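Local coordinates for rhizavidin (Rhizobium etli, PDB 3EW1), which binds biotin with high affinity, as a secreted dimeric member of the avidin family, at residues Val70-Ser75 with Thr83-Tyr88; Gln90-Asn95 with Thr120-Pro125. All coordinates share one frame; numbering follows the deposited sequence. Where two conformers were deposited one is given.

Both interactions belong to one antiparallel eight-stranded barrel, the avidin fold, and their centres lie about 20 Å apart on opposite sides of the chain's centre. Interaction 1 comes first along the chain and joins the hairpin strands 65-71 and 78-92; interaction 2 opens after it has closed and joins the turn leading from strand 78-92 into strand 95-108 to the last strand, 111-124. Strand 78-92 serves both. The two also touch directly, where W85 NE1 and F121 CZ are 3.8 Å apart. Interaction 1 is buried beside biotin-binding residues, whereas interaction 2 is a surface contact at one end of the barrel wall.

Interaction 1 of 2, residues Val70-Ser75 with Thr83-Tyr88; sequences VGWNNS and TGWTGY
V70 and T83 face each other as an antiparallel hydrogen-bonded pair in the beta hairpin of strands 65-71 and 78-92, two neighbouring staves of the avidin barrel. V70 N donates a hydrogen bond to T83 O at 2.9 Å, and T83 N donates one to V70 O at 2.9 Å. The side chains of both residues lie on the same face of the sheet, where the tight packing is found. V70 CG2, turned anti to the carbonyl carbon (CG1 at chi1 171°), presses against W85 CZ3 at 3.5 Å, while V70 CG1 lies over one face of the W72 indole, toward its rim. T83 CG2 sits over a face of the W85 ring, again off centre. The two tryptophan side chains cross at about a right angle, W72 CZ2 meeting W85 CH2 at 4.1 Å. On its far edge W85 NE1 bonds to D119, and the ring stacks on F68, so W85 connects the packing of V70 and T83 to D119, a residue of the biotin site. W72 also touches S81, another biotin-binding residue, and N62 of the second subunit.

Past W72, where the chain turns a corner through an inverse gamma turn, the contact with 83-88 ends. N73, N74 and S75 run on more exposed, folded by an Asx turn in which S75 N bonds to N73 OD1. Back in the core, T83 OG1 sits at the edge of the W72 indole and accepts from W72 NE1 at 2.9 Å, nearly straight at 172°, with OG1 3° out of the ring plane.

Interaction 2 of 2, residues Gln90-Asn95 with Thr120-Pro125; sequences QVNGNN and TFQYVP
N95 meets Y123 with its amide end. It closes the type I' turn N92-N95 that carries strand 78-92 into strand 95-108, and the turn is held by both backbone bonds between its ends, N92 N to N95 O and N95 N to N92 O. From CA, the N95 CB bond points toward strand 111-124, and CG is anti to the backbone N (chi1 -158°), which carries the amide on to Y123. CG lies 3.8 Å from Y123 O. At the tip the two branches part. ND2 donates to Y123 O at 3.1 Å along an almost straight line (171°); ND2 comes in on a lone pair of Y123 O, in the carbonyl plane, and that oxygen lies in the amide plane of N95 too. OD1 turns to the tyrosine side chain and meets the edge of the ring, 3.5 Å from CD1, with Y123 CB at 3.7 Å. Amide and ring planes are 61° apart, so the amide does not stack on the ring.

Replacing N95 by alanine is likely to leave Y123 O without this side-chain donor and to open a gap beside the tyrosine ring edge. Q122 adds a looser border: its OE1 stands 3.7 Å from N95 ND2, too far to count as a bond, while its NE2 is held by E97.

The contact sits at the surface. Strand 95-108 lies between the two strands, pairing with Q90 through E97 and with Y123 through T96, and strand 15-21 flanks 111-124 beyond, bonding to Q122 and V124 through Q20 and S18.

Interaction 1 of 2, residues Val70-Ser75 with Thr83-Tyr88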
ATOM      1  N   VAL B  70      -2.104  -0.511  -5.563  1.00 17.15           N
ATOM      2  CA  VAL B  70      -3.137  -0.462  -6.599  1.00 17.28           C
ATOM      3  C   VAL B  70      -3.430  -1.907  -6.981  1.00 17.72           C
ATOM      4  O   VAL B  70      -2.510  -2.670  -7.244  1.00 17.27           O
ATOM      5  CB  VAL B  70      -2.662   0.361  -7.852  1.00 17.51           C
ATOM      6  CG1 VAL B  70      -3.618   0.247  -9.008  1.00 18.16           C
ATOM      7  CG2 VAL B  70      -2.440   1.865  -7.492  1.00 17.95           C
ATOM      8  N   GLY B  71      -4.713  -2.295  -6.938  1.00 18.67           N
ATOM      9  CA  GLY B  71      -5.178  -3.558  -7.551  1.00 18.03           C
ATOM     10  C   GLY B  71      -5.655  -3.244  -8.970  1.00 19.38           C
ATOM     11  O   GLY B  71      -6.252  -2.179  -9.207  1.00 19.26           O
ATOM     12  N   TRP B  72      -5.387  -4.142  -9.923  1.00 18.51           N
ATOM     13  CA  TRP B  72      -5.636  -3.828 -11.333  1.00 18.51           C
ATOM     14  C   TRP B  72      -7.020  -4.261 -11.889  1.00 18.97           C
ATOM     15  O   TRP B  72      -7.125  -4.770 -12.999  1.00 18.72           O
ATOM     16  CB  TRP B  72      -4.470  -4.320 -12.195  1.00 18.98           C
ATOM     17  CG  TRP B  72      -3.192  -3.518 -11.872  1.00 17.71           C
ATOM     18  CD1 TRP B  72      -2.104  -3.974 -11.174  1.00 16.69           C
ATOM     19  CD2 TRP B  72      -2.956  -2.125 -12.140  1.00 17.53           C
ATOM     20  NE1 TRP B  72      -1.167  -2.941 -11.045  1.00 18.37           N
ATOM     21  CE2 TRP B  72      -1.673  -1.810 -11.637  1.00 16.91           C
ATOM     22  CE3 TRP B  72      -3.679  -1.141 -12.797  1.00 20.03           C
ATOM     23  CZ2 TRP B  72      -1.106  -0.517 -11.761  1.00 19.30           C
ATOM     24  CZ3 TRP B  72      -3.125   0.141 -12.926  1.00 20.51           C
ATOM     25  CH2 TRP B  72      -1.861   0.443 -12.378  1.00 18.89           C
ATOM     26  N   ASN B  73      -8.067  -3.981 -11.120  1.00 19.50           N
ATOM     27  CA  ASN B  73      -9.447  -4.126 -11.561  1.00 19.76           C
ATOM     28  C   ASN B  73     -10.260  -2.953 -11.062  1.00 20.68           C
ATOM     29  O   ASN B  73     -10.366  -2.754  -9.864  1.00 22.84           O
ATOM     30  CB  ASN B  73     -10.082  -5.446 -11.059  1.00 20.83           C
ATOM     31  CG  ASN B  73     -11.453  -5.724 -11.712  1.00 21.54           C
ATOM     32  OD1 ASN B  73     -11.904  -5.026 -12.619  1.00 22.97           O
ATOM     33  ND2 ASN B  73     -12.100  -6.784 -11.261  1.00 27.37           N
ATOM     34  N   ASN B  74     -10.822  -2.182 -11.992  1.00 19.79           N
ATOM     35  CA  ASN B  74     -11.726  -1.076 -11.686  1.00 19.93           C
ATOM     36  C   ASN B  74     -13.155  -1.269 -12.295  1.00 20.15           C
ATOM     37  O   ASN B  74     -13.965  -0.347 -12.244  1.00 20.06           O
ATOM     38  CB  ASN B  74     -11.079   0.242 -12.161  1.00 19.81           C
ATOM     39  CG  ASN B  74     -10.823   0.243 -13.650  1.00 19.08           C
ATOM     40  OD1 ASN B  74     -11.161  -0.732 -14.361  1.00 21.25           O
ATOM     41  ND2 ASN B  74     -10.225   1.322 -14.143  1.00 19.83           N
ATOM     42  N   SER B  75     -13.431  -2.456 -12.861  1.00 21.52           N
ATOM     43  CA  SER B  75     -14.681  -2.820 -13.615  1.00 21.44           C
ATOM     44  C   SER B  75     -14.719  -2.311 -15.058  1.00 22.09           C
ATOM     45  O   SER B  75     -15.632  -2.578 -15.821  1.00 23.16           O
ATOM     46  CB  SER B  75     -16.004  -2.469 -12.878  1.00 22.12           C
ATOM     47  OG  SER B  75     -16.283  -1.067 -12.984  1.00 23.63           O
ATOM     48  N   THR B  83       0.042  -3.916  -7.617  1.00 16.46           N
ATOM     49  CA  THR B  83       1.355  -3.290  -7.505  1.00 16.45           C
ATOM     50  C   THR B  83       1.435  -2.551  -6.192  1.00 17.32           C
ATOM     51  O   THR B  83       0.459  -1.914  -5.734  1.00 17.22           O
ATOM     52  CB  THR B  83       1.525  -2.315  -8.643  1.00 15.77           C
ATOM     53  OG1 THR B  83       1.489  -2.977  -9.902  1.00 17.92           O
ATOM     54  CG2 THR B  83       2.855  -1.620  -8.559  1.00 14.76           C
ATOM     55  N   GLY B  84       2.621  -2.619  -5.596  1.00 16.97           N
ATOM     56  CA  GLY B  84       2.881  -1.941  -4.353  1.00 17.20           C
ATOM     57  C   GLY B  84       4.091  -1.072  -4.603  1.00 17.03           C
ATOM     58  O   GLY B  84       5.104  -1.586  -5.067  1.00 18.70           O
ATOM     59  N   TRP B  85       4.014   0.209  -4.250  1.00 17.50           N
ATOM     60  CA  TRP B  85       5.159   1.113  -4.318  1.00 17.86           C
ATOM     61  C   TRP B  85       5.569   1.512  -2.919  1.00 17.55           C
ATOM     62  O   TRP B  85       4.726   1.742  -2.032  1.00 18.62           O
ATOM     63  CB  TRP B  85       4.813   2.390  -5.071  1.00 18.01           C
ATOM     64  CG  TRP B  85       4.453   2.331  -6.533  1.00 17.28           C
ATOM     65  CD1 TRP B  85       5.242   2.765  -7.581  1.00 17.06           C
ATOM     66  CD2 TRP B  85       3.197   1.977  -7.105  1.00 18.28           C
ATOM     67  NE1 TRP B  85       4.551   2.675  -8.764  1.00 18.80           N
ATOM     68  CE2 TRP B  85       3.308   2.151  -8.507  1.00 18.99           C
ATOM     69  CE3 TRP B  85       1.992   1.496  -6.568  1.00 18.09           C
ATOM     70  CZ2 TRP B  85       2.258   1.898  -9.385  1.00 18.85           C
ATOM     71  CZ3 TRP B  85       0.957   1.218  -7.451  1.00 18.25           C
ATOM     72  CH2 TRP B  85       1.088   1.436  -8.842  1.00 18.72           C
ATOM     73  N   THR B  86       6.873   1.656  -2.727  1.00 18.32           N
ATOM     74  CA  THR B  86       7.408   2.130  -1.445  1.00 18.05           C
ATOM     75  C   THR B  86       8.519   3.118  -1.782  1.00 18.23           C
ATOM     76  O   THR B  86       9.287   2.844  -2.686  1.00 19.40           O
ATOM     77  CB  THR B  86       7.951   0.917  -0.623  1.00 17.88           C
ATOM     78  OG1 THR B  86       7.011  -0.175  -0.669  1.00 20.49           O
ATOM     79  CG2 THR B  86       8.196   1.318   0.819  1.00 19.52           C
ATOM     80  N   GLY B  87       8.610   4.246  -1.067  1.00 17.41           N
ATOM     81  CA  GLY B  87       9.687   5.210  -1.327  1.00 18.73           C
ATOM     82  C   GLY B  87       9.514   6.431  -0.457  1.00 20.23           C
ATOM     83  O   GLY B  87       9.020   6.362   0.676  1.00 18.73           O
ATOM     84  N   TYR B  88       9.991   7.557  -0.974  1.00 20.33           N
ATOM     85  CA  TYR B  88      10.035   8.783  -0.180  1.00 21.63           C
ATOM     86  C   TYR B  88       9.934  10.014  -1.067  1.00 20.87           C
ATOM     87  O   TYR B  88      10.217   9.943  -2.251  1.00 19.99           O
ATOM     88  CB  TYR B  88      11.354   8.822   0.597  1.00 23.29           C
ATOM     89  CG  TYR B  88      12.591   8.644  -0.298  1.00 25.22           C
ATOM     90  CD1 TYR B  88      13.103   7.371  -0.594  1.00 26.71           C
ATOM     91  CD2 TYR B  88      13.226   9.759  -0.886  1.00 25.69           C
ATOM     92  CE1 TYR B  88      14.226   7.226  -1.444  1.00 28.29           C
ATOM     93  CE2 TYR B  88      14.326   9.621  -1.719  1.00 26.76           C
ATOM     94  CZ  TYR B  88      14.830   8.371  -1.982  1.00 27.64           C
ATOM     95  OH  TYR B  88      15.928   8.262  -2.790  1.00 29.21           O
TER

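Interaction 2 of 2, residues Gln90-Asn95 with Thr120-Pro125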
ATOM      1  N   GLN B  90      11.233  13.833  -1.968  1.00 24.11           N
ATOM      2  CA  GLN B  90      12.368  14.752  -1.799  1.00 24.73           C
ATOM      3  C   GLN B  90      12.227  15.875  -2.813  1.00 25.53           C
ATOM      4  O   GLN B  90      11.386  15.815  -3.713  1.00 24.07           O
ATOM      5  CB  GLN B  90      13.672  14.023  -2.031  1.00 25.45           C
ATOM      6  CG  GLN B  90      13.780  13.384  -3.403  1.00 26.14           C
ATOM      7  CD  GLN B  90      15.163  12.791  -3.652  1.00 28.96           C
ATOM      8  OE1 GLN B  90      15.972  12.593  -2.716  1.00 30.35           O
ATOM      9  NE2 GLN B  90      15.445  12.509  -4.917  1.00 30.65           N
ATOM     10  N   VAL B  91      13.047  16.909  -2.658  1.00 27.21           N
ATOM     11  CA  VAL B  91      12.961  18.069  -3.513  1.00 29.42           C
ATOM     12  C   VAL B  91      14.172  18.070  -4.441  1.00 30.35           C
ATOM     13  O   VAL B  91      15.281  17.750  -4.003  1.00 31.02           O
ATOM     14  CB  VAL B  91      12.917  19.348  -2.645  1.00 29.49           C
ATOM     15  CG1 VAL B  91      12.985  20.606  -3.505  1.00 30.36           C
ATOM     16  CG2 VAL B  91      11.648  19.396  -1.844  1.00 30.68           C
ATOM     17  N   ASN B  92      13.938  18.392  -5.709  0.50 31.62           N
ATOM     18  CA  ASN B  92      15.020  18.701  -6.647  0.50 32.84           C
ATOM     19  C   ASN B  92      14.557  19.687  -7.710  0.50 33.27           C
ATOM     20  O   ASN B  92      13.386  19.680  -8.110  0.50 33.19           O
ATOM     21  CB  ASN B  92      15.590  17.433  -7.294  0.50 33.51           C
ATOM     22  CG  ASN B  92      14.710  16.882  -8.409  0.50 34.52           C
ATOM     23  OD1 ASN B  92      15.207  16.546  -9.487  0.50 35.60           O
ATOM     24  ND2 ASN B  92      13.399  16.781  -8.156  0.50 35.69           N
ATOM     25  N   GLY B  93      15.474  20.538  -8.161  1.00 33.67           N
ATOM     26  CA  GLY B  93      15.169  21.519  -9.208  1.00 33.65           C
ATOM     27  C   GLY B  93      13.884  22.292  -8.919  1.00 33.76           C
ATOM     28  O   GLY B  93      13.089  22.548  -9.832  1.00 35.07           O
ATOM     29  N   ASN B  94      13.671  22.651  -7.652  1.00 33.60           N
ATOM     30  CA  ASN B  94      12.483  23.400  -7.239  1.00 33.41           C
ATOM     31  C   ASN B  94      11.122  22.656  -7.431  1.00 32.48           C
ATOM     32  O   ASN B  94      10.062  23.278  -7.497  1.00 33.03           O
ATOM     33  CB  ASN B  94      12.451  24.770  -7.930  1.00 34.11           C
ATOM     34  CG  ASN B  94      11.861  25.858  -7.040  1.00 35.56           C
ATOM     35  OD1 ASN B  94      10.725  26.302  -7.261  1.00 38.65           O
ATOM     36  ND2 ASN B  94      12.617  26.279  -6.014  1.00 35.77           N
ATOM     37  N   ASN B  95      11.160  21.332  -7.497  1.00 31.30           N
ATOM     38  CA  ASN B  95       9.933  20.556  -7.577  1.00 30.18           C
ATOM     39  C   ASN B  95      10.052  19.369  -6.630  1.00 28.56           C
ATOM     40  O   ASN B  95      11.127  18.835  -6.436  1.00 28.05           O
ATOM     41  CB  ASN B  95       9.697  20.053  -9.012  1.00 31.30           C
ATOM     42  CG  ASN B  95       8.200  19.715  -9.307  1.00 32.99           C
ATOM     43  OD1 ASN B  95       7.289  20.425  -8.856  1.00 34.43           O
ATOM     44  ND2 ASN B  95       7.959  18.635 -10.075  1.00 32.78           N
ATOM     45  N   THR B 120       9.787   7.095 -10.509  1.00 20.97           N
ATOM     46  CA  THR B 120       9.912   8.388  -9.852  1.00 22.14           C
ATOM     47  C   THR B 120       8.819   9.300 -10.377  1.00 21.40           C
ATOM     48  O   THR B 120       8.728   9.521 -11.591  1.00 22.42           O
ATOM     49  CB  THR B 120      11.311   9.019 -10.118  1.00 22.56           C
ATOM     50  OG1 THR B 120      12.294   8.183  -9.517  1.00 24.83           O
ATOM     51  CG2 THR B 120      11.427  10.462  -9.523  1.00 23.31           C
ATOM     52  N   PHE B 121       8.032   9.852  -9.449  1.00 18.94           N
ATOM     53  CA  PHE B 121       6.886  10.695  -9.742  1.00 19.25           C
ATOM     54  C   PHE B 121       7.246  12.159  -9.535  1.00 20.25           C
ATOM     55  O   PHE B 121       7.725  12.487  -8.467  1.00 21.67           O
ATOM     56  CB  PHE B 121       5.727  10.320  -8.782  1.00 20.29           C
ATOM     57  CG  PHE B 121       5.153   8.956  -9.027  1.00 19.58           C
ATOM     58  CD1 PHE B 121       5.715   7.808  -8.431  1.00 15.94           C
ATOM     59  CD2 PHE B 121       4.106   8.794  -9.895  1.00 17.10           C
ATOM     60  CE1 PHE B 121       5.173   6.512  -8.658  1.00 17.60           C
ATOM     61  CE2 PHE B 121       3.556   7.482 -10.114  1.00 16.17           C
ATOM     62  CZ  PHE B 121       4.137   6.383  -9.518  1.00 18.13           C
ATOM     63  N   GLN B 122       6.936  13.015 -10.518  1.00 20.48           N
ATOM     64  CA  GLN B 122       7.101  14.462 -10.367  1.00 20.98           C
ATOM     65  C   GLN B 122       5.778  15.120 -10.015  1.00 20.14           C
ATOM     66  O   GLN B 122       4.722  14.754 -10.579  1.00 19.19           O
ATOM     67  CB  GLN B 122       7.584  15.083 -11.689  1.00 21.19           C
ATOM     68  CG  GLN B 122       8.857  14.490 -12.187  1.00 25.18           C
ATOM     69  CD  GLN B 122      10.025  14.646 -11.235  1.00 28.51           C
ATOM     70  OE1 GLN B 122      10.210  15.694 -10.612  1.00 32.00           O
ATOM     71  NE2 GLN B 122      10.827  13.603 -11.123  1.00 31.89           N
ATOM     72  N   TYR B 123       5.817  16.099  -9.114  1.00 20.98           N
ATOM     73  CA  TYR B 123       4.649  16.866  -8.762  1.00 20.70           C
ATOM     74  C   TYR B 123       4.161  17.618  -9.992  1.00 21.75           C
ATOM     75  O   TYR B 123       4.980  18.180 -10.750  1.00 21.86           O
ATOM     76  CB  TYR B 123       4.973  17.835  -7.609  1.00 21.67           C
ATOM     77  CG  TYR B 123       3.872  18.801  -7.324  1.00 22.60           C
ATOM     78  CD1 TYR B 123       3.900  20.097  -7.854  1.00 22.02           C
ATOM     79  CD2 TYR B 123       2.765  18.416  -6.563  1.00 21.11           C
ATOM     80  CE1 TYR B 123       2.885  20.989  -7.608  1.00 22.58           C
ATOM     81  CE2 TYR B 123       1.723  19.297  -6.311  1.00 20.62           C
ATOM     82  CZ  TYR B 123       1.778  20.588  -6.847  1.00 20.29           C
ATOM     83  OH  TYR B 123       0.733  21.491  -6.585  1.00 22.20           O
ATOM     84  N   VAL B 124       2.839  17.636 -10.176  1.00 21.41           N
ATOM     85  CA  VAL B 124       2.173  18.337 -11.273  1.00 22.74           C
ATOM     86  C   VAL B 124       1.275  19.445 -10.708  1.00 23.53           C
ATOM     87  O   VAL B 124       0.323  19.163  -9.999  1.00 23.31           O
ATOM     88  CB  VAL B 124       1.334  17.311 -12.100  1.00 23.52           C
ATOM     89  CG1 VAL B 124       0.445  18.000 -13.123  1.00 25.89           C
ATOM     90  CG2 VAL B 124       2.249  16.297 -12.747  1.00 23.87           C
ATOM     91  N   PRO B 125       1.566  20.731 -11.031  1.00 24.43           N
ATOM     92  CA  PRO B 125       0.753  21.842 -10.531  1.00 25.34           C
ATOM     93  C   PRO B 125      -0.654  21.829 -11.131  1.00 25.07           C
ATOM     94  O   PRO B 125      -0.823  21.399 -12.273  1.00 25.76           O
ATOM     95  CB  PRO B 125       1.514  23.090 -11.021  1.00 26.08           C
ATOM     96  CG  PRO B 125       2.854  22.591 -11.465  1.00 27.73           C
ATOM     97  CD  PRO B 125       2.672  21.190 -11.891  1.00 26.00           C
TER